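Local coordinates for protein pyocin S8 (Pseudomonas aeruginosa, PDB 6W0V) that acts as a bacteriocin through its C-terminal nuclease domain, the part modelled here in mutant form, an H-N-H enzyme that probably cuts DNA, at residues V5-Q11 / Y109-N113; G15-A19 / F52-V56. The protein carries 1 engineered substitution. All coordinates share one frame; numbering follows the deposited sequence.

Interaction 1 of 2, residues V5-Q11 / Y109-N113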
# COMPACT_ATOMS: atom_id res chain seq x y z
N VAL A 5 11.29 14.94 -15.45
CA VAL A 5 10.43 16.01 -14.92
C VAL A 5 9.01 15.55 -15.16
O VAL A 5 8.67 15.17 -16.27
CB VAL A 5 10.73 17.35 -15.60
CG1 VAL A 5 9.76 18.44 -15.16
CG2 VAL A 5 12.17 17.76 -15.37
N ALA A 6 8.22 15.51 -14.11
CA ALA A 6 6.82 15.09 -14.26
C ALA A 6 6.10 16.16 -15.05
O ALA A 6 6.37 17.35 -14.89
CB ALA A 6 6.18 14.86 -12.94
N THR A 7 5.21 15.70 -15.90
CA THR A 7 4.38 16.58 -16.72
C THR A 7 2.96 16.06 -16.59
O THR A 7 2.79 14.88 -16.25
CB THR A 7 4.91 16.56 -18.15
OG1 THR A 7 4.79 15.22 -18.62
CG2 THR A 7 6.34 17.03 -18.25
N GLY A 8 2.00 16.93 -16.85
CA GLY A 8 0.60 16.53 -16.98
C GLY A 8 -0.19 16.93 -15.77
O GLY A 8 0.39 17.37 -14.76
N ASN A 9 -1.50 16.81 -15.88
CA ASN A 9 -2.44 17.48 -14.96
C ASN A 9 -3.21 16.44 -14.16
O ASN A 9 -3.86 16.85 -13.21
CB ASN A 9 -3.39 18.39 -15.72
CG ASN A 9 -2.67 19.58 -16.30
OD1 ASN A 9 -1.62 19.96 -15.80
ND2 ASN A 9 -3.23 20.15 -17.35
N GLY A 10 -3.13 15.17 -14.55
CA GLY A 10 -4.05 14.15 -14.04
C GLY A 10 -5.48 14.59 -14.26
O GLY A 10 -5.73 15.42 -15.16
N GLN A 11 -6.40 14.09 -13.45
CA GLN A 11 -7.85 14.33 -13.64
C GLN A 11 -8.45 14.78 -12.32
O GLN A 11 -7.96 14.41 -11.26
CB GLN A 11 -8.54 13.06 -14.13
CG GLN A 11 -7.99 12.55 -15.45
CD GLN A 11 -8.23 13.54 -16.55
OE1 GLN A 11 -9.25 14.22 -16.58
NE2 GLN A 11 -7.27 13.65 -17.45
N TYR A 109 7.29 9.83 -16.57
CA TYR A 109 6.85 10.82 -15.56
C TYR A 109 5.73 11.68 -16.11
O TYR A 109 5.45 12.73 -15.51
CB TYR A 109 8.01 11.68 -15.11
CG TYR A 109 9.18 10.91 -14.59
CD1 TYR A 109 9.11 10.23 -13.39
CD2 TYR A 109 10.36 10.84 -15.31
CE1 TYR A 109 10.19 9.53 -12.90
CE2 TYR A 109 11.46 10.15 -14.83
CZ TYR A 109 11.37 9.49 -13.61
OH TYR A 109 12.44 8.80 -13.14
N ASP A 110 5.09 11.26 -17.20
CA ASP A 110 3.88 11.98 -17.63
C ASP A 110 2.73 11.44 -16.81
O ASP A 110 2.33 10.27 -16.98
CB ASP A 110 3.59 11.95 -19.12
CG ASP A 110 2.46 12.94 -19.38
OD1 ASP A 110 1.34 12.57 -19.09
OD2 ASP A 110 2.73 14.11 -19.78
N ILE A 111 2.24 12.31 -15.95
CA ILE A 111 1.17 11.99 -14.99
C ILE A 111 -0.07 11.54 -15.75
O ILE A 111 -0.78 10.68 -15.26
CB ILE A 111 0.92 13.22 -14.10
CG1 ILE A 111 2.17 13.53 -13.28
CG2 ILE A 111 -0.30 13.01 -13.22
CD1 ILE A 111 2.24 14.93 -12.80
N ASP A 112 -0.31 12.08 -16.94
CA ASP A 112 -1.51 11.72 -17.73
C ASP A 112 -1.31 10.35 -18.36
O ASP A 112 -2.29 9.79 -18.88
CB ASP A 112 -1.83 12.81 -18.74
CG ASP A 112 -2.15 14.11 -18.03
OD1 ASP A 112 -2.88 14.05 -17.04
OD2 ASP A 112 -1.66 15.15 -18.46
N ASN A 113 -0.09 9.81 -18.30
CA ASN A 113 0.21 8.45 -18.78
C ASN A 113 0.08 7.45 -17.62
O ASN A 113 0.40 6.27 -17.82
CB ASN A 113 1.60 8.36 -19.39
CG ASN A 113 1.79 7.06 -20.13
OD1 ASN A 113 0.86 6.56 -20.76
ND2 ASN A 113 2.98 6.49 -20.03
O HOH W 1 -5.09 15.84 -17.68
O HOH W 2 -4.75 12.12 -16.59
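Tyr-109 meets the early chain with its backbone and the root of its side chain: its carbonyl O accepts the N-H of Thr-7 (N to O 3.0 Å). The same O also touches Ala-6 CA in a CA-H...O contact, while the ring runs off to place its hydroxyl on the backbone O of Glu-2. Next comes Asp-110. With CG anti to the backbone N (chi1 -170°), its carboxylate turns back to Thr-7, whose OG1 donates to OD2 at 2.6 Å from above the carboxylate plane. OD1 bends the other way and takes a weak bond from Asp-112 N, forming an Asx turn at the start of the short 3-10 turn 111-113. Ile-111 N then donates to Thr-7 O (2.6 Å). Thr-7 thus pairs with Tyr-109 on one side and Ile-111 on the other, the pattern of a single parallel beta bridge opposite Asp-110. This turn ends on Asn-113, probably the central asparagine of the H-N-H motif, by analogy with related colicins; its side chain ties Val-100 to Ala-107. The Ile-111 side chain reaches the loop too: CD1 lies 3.9 Å from Ala-6 CB, and CG2 sits beside the Gly-10 backbone. Finally, the Asp-112 carboxylate receives consecutive backbone amides: OD2 is met by Asn-9 N at 3.1 Å on its syn side, and OD1 by Gly-10 N at 2.7 Å in a bent, weak bond. Two waters also donate to OD1; one continues to Gly-10 O, the other accepts from Gln-11 NE2.

Interaction 2 of 2, residues G15-A19 / F52-V56; sequences GNWLA and FWVAV
Part of the hydrophobic core of the nuclease domain is built where Trp-17 and Leu-18, from the long loop between strands 4-5 and 27-28, meet Phe-52, Trp-53 and Val-56 of helix 45-57. Trp-17 does most of the touching, through the far end of its six-membered ring. Extended away from its own backbone N (chi1 166°), the indole points at the helix, and its CH2 comes 3.7 Å from Phe-52 CZ. The phenyl group arrives from the opposite direction and lies at the indole's edge. Beside CH2, CZ3 touches Trp-53 CZ3 at 3.8 Å and Val-56 CG2 at 3.7 Å. The two tryptophan six-membered rings are inclined by 45°, their centroids 5.9 Å apart, so they neither stack nor form a T. Val-116, on the central strand of the three-stranded sheet, touches both tryptophans, Phe-52 and Leu-18, so loop, helix and sheet meet here. Within each partner the groups brace one another: Leu-18 CD2 covers one face of the Trp-17 indole, and Phe-52 CD1 one face of Trp-53. Leu-18 CD1 adds a looser approach to the edge of Trp-53, 4.2 Å from CH2. The buried indole N-H of Trp-17 is satisfied by Pro-28 O.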
# COMPACT_ATOMS: atom_id res chain seq x y z
N GLY A 15 -14.34 11.83 -4.07
CA GLY A 15 -14.73 10.59 -3.39
C GLY A 15 -13.59 9.58 -3.36
O GLY A 15 -12.41 10.00 -3.32
N ASN A 16 -13.94 8.29 -3.40
CA ASN A 16 -13.00 7.19 -3.10
C ASN A 16 -12.16 6.95 -4.35
O ASN A 16 -12.56 6.17 -5.24
CB ASN A 16 -13.70 5.91 -2.64
CG ASN A 16 -12.73 4.94 -2.02
OD1 ASN A 16 -11.55 4.92 -2.37
ND2 ASN A 16 -13.21 4.14 -1.09
N TRP A 17 -11.03 7.63 -4.38
CA TRP A 17 -10.19 7.71 -5.59
C TRP A 17 -9.87 6.30 -6.09
O TRP A 17 -10.07 6.03 -7.28
CB TRP A 17 -8.94 8.51 -5.24
CG TRP A 17 -7.87 8.39 -6.27
CD1 TRP A 17 -8.00 8.45 -7.63
CD2 TRP A 17 -6.48 8.20 -5.99
NE1 TRP A 17 -6.78 8.31 -8.21
CE2 TRP A 17 -5.83 8.15 -7.24
CE3 TRP A 17 -5.74 8.06 -4.82
CZ2 TRP A 17 -4.45 7.98 -7.34
CZ3 TRP A 17 -4.38 7.88 -4.92
CH2 TRP A 17 -3.75 7.85 -6.16
N LEU A 18 -9.39 5.42 -5.21
CA LEU A 18 -8.85 4.11 -5.65
C LEU A 18 -9.95 3.06 -5.74
O LEU A 18 -9.63 1.94 -6.15
CB LEU A 18 -7.75 3.67 -4.68
CG LEU A 18 -6.50 4.53 -4.70
CD1 LEU A 18 -5.38 3.86 -3.93
CD2 LEU A 18 -6.06 4.82 -6.13
N ALA A 19 -11.20 3.40 -5.43
CA ALA A 19 -12.35 2.48 -5.64
C ALA A 19 -12.27 1.91 -7.06
O ALA A 19 -12.47 0.69 -7.21
CB ALA A 19 -13.66 3.18 -5.38
N PHE A 52 4.75 10.71 -5.08
CA PHE A 52 3.35 10.47 -5.46
C PHE A 52 2.58 10.08 -4.20
O PHE A 52 1.60 10.73 -3.82
CB PHE A 52 3.34 9.39 -6.53
CG PHE A 52 1.98 8.98 -6.99
CD1 PHE A 52 1.20 8.13 -6.22
CD2 PHE A 52 1.49 9.45 -8.19
CE1 PHE A 52 -0.04 7.75 -6.67
CE2 PHE A 52 0.24 9.06 -8.64
CZ PHE A 52 -0.52 8.21 -7.88
N TRP A 53 3.05 9.03 -3.56
CA TRP A 53 2.30 8.51 -2.40
C TRP A 53 2.41 9.47 -1.23
O TRP A 53 1.44 9.57 -0.49
CB TRP A 53 2.77 7.12 -2.04
CG TRP A 53 2.31 6.15 -3.07
CD1 TRP A 53 3.09 5.40 -3.89
CD2 TRP A 53 0.96 5.89 -3.46
NE1 TRP A 53 2.32 4.65 -4.73
CE2 TRP A 53 1.00 4.93 -4.49
CE3 TRP A 53 -0.29 6.34 -3.02
CZ2 TRP A 53 -0.15 4.41 -5.07
CZ3 TRP A 53 -1.42 5.83 -3.60
CH2 TRP A 53 -1.35 4.88 -4.61
N VAL A 54 3.53 10.15 -1.09
CA VAL A 54 3.66 11.20 -0.05
C VAL A 54 2.60 12.26 -0.31
O VAL A 54 1.95 12.70 0.62
CB VAL A 54 5.07 11.80 -0.01
CG1 VAL A 54 5.12 13.10 0.76
CG2 VAL A 54 6.05 10.80 0.55
N ALA A 55 2.43 12.66 -1.56
CA ALA A 55 1.45 13.70 -1.92
C ALA A 55 0.06 13.18 -1.58
O ALA A 55 -0.74 13.95 -1.07
CB ALA A 55 1.60 14.05 -3.37
N VAL A 56 -0.21 11.91 -1.88
CA VAL A 56 -1.53 11.30 -1.60
C VAL A 56 -1.73 11.37 -0.09
O VAL A 56 -2.79 11.85 0.34
CB VAL A 56 -1.62 9.86 -2.12
CG1 VAL A 56 -2.89 9.18 -1.62
CG2 VAL A 56 -1.55 9.81 -3.63

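Overall arrangement
Both contacts use the same long loop that follows strand 4-5, and their centres lie about 15 Å apart. Interaction 1 is partly buried, nearer the surface, where the start of the loop meets the turn leading into strand 114-117; interaction 2 is fully buried, its partner being helix 45-57. Their chemistry follows their places: backbone pairing, two aspartates and bridging waters in the first, aromatic and aliphatic packing with no hydrogen bond across in the second. Yet they share neighbours. Helix 45-57 also touches Ala-6 and Tyr-109 of interaction 1, through Phe-48 and Trp-45, and helix 31-37 packs on Ile-111 as well as on Phe-52 and Val-56.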